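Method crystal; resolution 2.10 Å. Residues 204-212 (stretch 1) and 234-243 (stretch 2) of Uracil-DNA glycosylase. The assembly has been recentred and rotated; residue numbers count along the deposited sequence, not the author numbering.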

# COMPACT_ATOMS: atom_id res chain seq x y z
N LYS A 204 19.53 -11.25 11.19
CA LYS A 204 20.56 -12.26 11.01
C LYS A 204 20.01 -13.56 10.44
O LYS A 204 20.67 -14.20 9.61
CB LYS A 204 21.29 -12.53 12.33
CG LYS A 204 22.19 -11.39 12.79
CD LYS A 204 23.21 -10.98 11.73
CE LYS A 204 24.04 -12.17 11.23
NZ LYS A 204 25.06 -12.62 12.21
N LYS A 205 18.81 -13.98 10.87
CA LYS A 205 18.17 -15.12 10.24
C LYS A 205 17.66 -14.78 8.85
O LYS A 205 17.81 -15.57 7.92
CB LYS A 205 17.00 -15.62 11.10
CG LYS A 205 17.35 -16.16 12.46
CD LYS A 205 16.08 -16.49 13.23
CE LYS A 205 15.33 -17.64 12.57
NZ LYS A 205 14.13 -18.07 13.34
N HIS A 206 17.05 -13.61 8.71
CA HIS A 206 16.21 -13.30 7.56
C HIS A 206 16.79 -12.16 6.74
O HIS A 206 17.53 -11.31 7.26
CB HIS A 206 14.79 -12.97 8.02
CG HIS A 206 14.18 -14.02 8.88
ND1 HIS A 206 14.04 -15.33 8.48
CD2 HIS A 206 13.68 -13.97 10.14
CE1 HIS A 206 13.48 -16.04 9.44
NE2 HIS A 206 13.25 -15.23 10.47
N LEU A 207 16.44 -12.15 5.46
CA LEU A 207 16.83 -11.07 4.56
C LEU A 207 15.76 -9.99 4.64
O LEU A 207 14.60 -10.22 4.31
CB LEU A 207 16.97 -11.59 3.13
CG LEU A 207 17.31 -10.54 2.08
CD1 LEU A 207 18.61 -9.84 2.44
CD2 LEU A 207 17.39 -11.17 0.69
N VAL A 208 16.16 -8.80 5.08
CA VAL A 208 15.24 -7.67 5.18
C VAL A 208 15.59 -6.70 4.07
O VAL A 208 16.66 -6.07 4.08
CB VAL A 208 15.31 -7.01 6.56
CG1 VAL A 208 14.35 -5.82 6.64
CG2 VAL A 208 15.01 -8.03 7.65
N LEU A 209 14.70 -6.58 3.09
CA LEU A 209 14.88 -5.70 1.94
C LEU A 209 14.04 -4.45 2.13
O LEU A 209 12.83 -4.54 2.40
CB LEU A 209 14.50 -6.41 0.64
CG LEU A 209 15.23 -7.72 0.34
CD1 LEU A 209 14.59 -8.45 -0.83
CD2 LEU A 209 16.70 -7.44 0.06
N THR A 210 14.67 -3.29 2.00
CA THR A 210 13.99 -2.02 2.19
C THR A 210 14.21 -1.13 0.97
O THR A 210 15.23 -1.23 0.29
CB THR A 210 14.47 -1.28 3.44
OG1 THR A 210 15.84 -0.91 3.28
CG2 THR A 210 14.33 -2.16 4.68
N SER A 211 13.24 -0.26 0.71
CA SER A 211 13.35 0.75 -0.33
C SER A 211 12.21 1.75 -0.12
O SER A 211 11.37 1.59 0.77
CB SER A 211 13.29 0.14 -1.73
OG SER A 211 11.96 -0.21 -2.08
N GLN A 212 12.20 2.78 -0.96
CA GLN A 212 11.06 3.68 -1.00
C GLN A 212 9.82 2.93 -1.48
O GLN A 212 9.89 1.85 -2.06
CB GLN A 212 11.34 4.87 -1.91
CG GLN A 212 12.25 5.90 -1.28
CD GLN A 212 12.40 7.14 -2.14
OE1 GLN A 212 12.31 7.06 -3.36
NE2 GLN A 212 12.61 8.28 -1.50
N ASN A 234 15.65 -4.17 -7.03
CA ASN A 234 16.10 -5.54 -7.30
C ASN A 234 15.60 -6.54 -6.25
O ASN A 234 16.17 -7.62 -6.12
CB ASN A 234 17.63 -5.60 -7.41
CG ASN A 234 18.11 -6.61 -8.44
OD1 ASN A 234 17.48 -6.81 -9.48
ND2 ASN A 234 19.24 -7.25 -8.15
N HIS A 235 14.52 -6.21 -5.54
CA HIS A 235 14.12 -6.99 -4.38
C HIS A 235 13.68 -8.41 -4.75
O HIS A 235 13.90 -9.34 -3.97
CB HIS A 235 13.00 -6.28 -3.62
CG HIS A 235 13.48 -5.18 -2.72
ND1 HIS A 235 12.63 -4.52 -1.85
CD2 HIS A 235 14.70 -4.62 -2.55
CE1 HIS A 235 13.31 -3.60 -1.19
NE2 HIS A 235 14.57 -3.64 -1.59
N PHE A 236 13.04 -8.59 -5.90
CA PHE A 236 12.54 -9.91 -6.25
C PHE A 236 13.67 -10.84 -6.69
O PHE A 236 13.66 -12.04 -6.35
CB PHE A 236 11.47 -9.78 -7.34
CG PHE A 236 10.30 -8.94 -6.92
CD1 PHE A 236 9.27 -9.49 -6.17
CD2 PHE A 236 10.24 -7.60 -7.24
CE1 PHE A 236 8.19 -8.72 -5.77
CE2 PHE A 236 9.17 -6.82 -6.84
CZ PHE A 236 8.14 -7.38 -6.11
N VAL A 237 14.68 -10.29 -7.35
CA VAL A 237 15.88 -11.05 -7.67
C VAL A 237 16.63 -11.41 -6.39
O VAL A 237 17.04 -12.56 -6.20
CB VAL A 237 16.77 -10.27 -8.65
CG1 VAL A 237 18.10 -10.99 -8.87
CG2 VAL A 237 16.04 -10.06 -9.98
N LEU A 238 16.88 -10.42 -5.53
CA LEU A 238 17.59 -10.69 -4.29
C LEU A 238 16.85 -11.72 -3.45
O LEU A 238 17.47 -12.59 -2.82
CB LEU A 238 17.79 -9.39 -3.50
CG LEU A 238 18.68 -8.35 -4.18
CD1 LEU A 238 18.63 -7.02 -3.42
CD2 LEU A 238 20.12 -8.86 -4.29
N ALA A 239 15.52 -11.65 -3.44
CA ALA A 239 14.72 -12.61 -2.69
C ALA A 239 14.93 -14.02 -3.21
O ALA A 239 15.17 -14.95 -2.43
CB ALA A 239 13.24 -12.22 -2.76
N ASN A 240 14.85 -14.21 -4.54
CA ASN A 240 15.06 -15.55 -5.07
C ASN A 240 16.50 -16.03 -4.87
O ASN A 240 16.73 -17.22 -4.64
CB ASN A 240 14.67 -15.62 -6.54
CG ASN A 240 13.20 -15.98 -6.74
OD1 ASN A 240 12.55 -16.49 -5.83
ND2 ASN A 240 12.68 -15.72 -7.93
N ASN A 241 17.48 -15.12 -4.96
CA ASN A 241 18.86 -15.51 -4.65
C ASN A 241 18.97 -16.02 -3.22
O ASN A 241 19.63 -17.04 -2.96
CB ASN A 241 19.82 -14.33 -4.86
CG ASN A 241 19.95 -13.95 -6.32
OD1 ASN A 241 19.57 -14.70 -7.21
ND2 ASN A 241 20.52 -12.77 -6.57
N PHE A 242 18.33 -15.32 -2.28
CA PHE A 242 18.35 -15.76 -0.89
C PHE A 242 17.72 -17.14 -0.75
O PHE A 242 18.30 -18.05 -0.14
CB PHE A 242 17.62 -14.74 -0.01
CG PHE A 242 17.52 -15.13 1.43
CD1 PHE A 242 18.57 -14.90 2.31
CD2 PHE A 242 16.36 -15.71 1.93
CE1 PHE A 242 18.48 -15.24 3.65
CE2 PHE A 242 16.26 -16.05 3.27
CZ PHE A 242 17.32 -15.82 4.13
N LEU A 243 16.55 -17.33 -1.36
CA LEU A 243 15.86 -18.62 -1.25
C LEU A 243 16.72 -19.74 -1.82
O LEU A 243 16.79 -20.83 -1.25
CB LEU A 243 14.50 -18.56 -1.95
CG LEU A 243 13.48 -17.58 -1.36
CD1 LEU A 243 12.17 -17.58 -2.15
CD2 LEU A 243 13.22 -17.90 0.11

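How do the two backbones lie against each other? Strand 207-211 and helix 235-243 run almost exactly antiparallel, with 175° between their N-to-C directions and a closest approach of 9.8 Å between the axes. That gap leaves room for side chains but is too wide for the strand to pair with the helix through backbone bonds; the helix makes i to i-4 bonds of its own, as in Ala239 N to His235 O at 2.9 Å. The register follows from the opposed directions: the CA atoms of Leu209 and His235 are 6.5 Å apart near the start of the helix, and those of Leu207 and Phe242 are 7.3 Å apart further along it.

Which strand residues face the helix? The alternation of an extended chain gives the answer. Leu207, Leu209 and Ser211 direct their CA-to-CB bonds toward it, Thr210 points away, and Val208 is out of reach. From the helix, His235, Leu238 and Phe242 point toward the strand, spaced three and four residues apart so that they fall on one side of the helix.

What does Leu209 do at the start of the helix? Its side chain packs on both the ring and the backbone carbonyl of His235. Its CB sits 3.4 Å from the centroid of the His235 ring and only 5° off the ring normal, a CH-pi contact almost directly over the face. Beyond CB, the branches diverge: Leu209 CD1 approaches His235 O at 3.3 Å and lies 4.4 Å from Ala239 CB, while Leu209 CD2 meets Leu238 CD1 at 4.0 Å. One leucine thus touches three residues over little more than one turn of helix.

Is there any polar link between the stretches? There is one hydrogen bond, from His235 NE2 to Thr210 O at 3.1 Å, and it is weak, with an N-H...O angle of 130°. The acceptor lies at the ring edge, near its plane, so the same imidazole can take Leu209 on its face. Thr210 contributes through its backbone carbonyl, although its CA-to-CB bond points away from the helix. His235 ND1 is hydrogen-bonded elsewhere in the structure.

How is the other end of the contact closed? Leu207 and Phe242 repeat the leucine-on-ring arrangement. Leu207 CB lies 3.9 Å from the centroid of the Phe242 ring, 17° off its normal, and Leu207 CD2 reaches Phe242 CB at 3.6 Å. The ring extends toward the residues before the strand, where Lys205 O comes within 3.8 Å of Phe242 CZ at the ring edge.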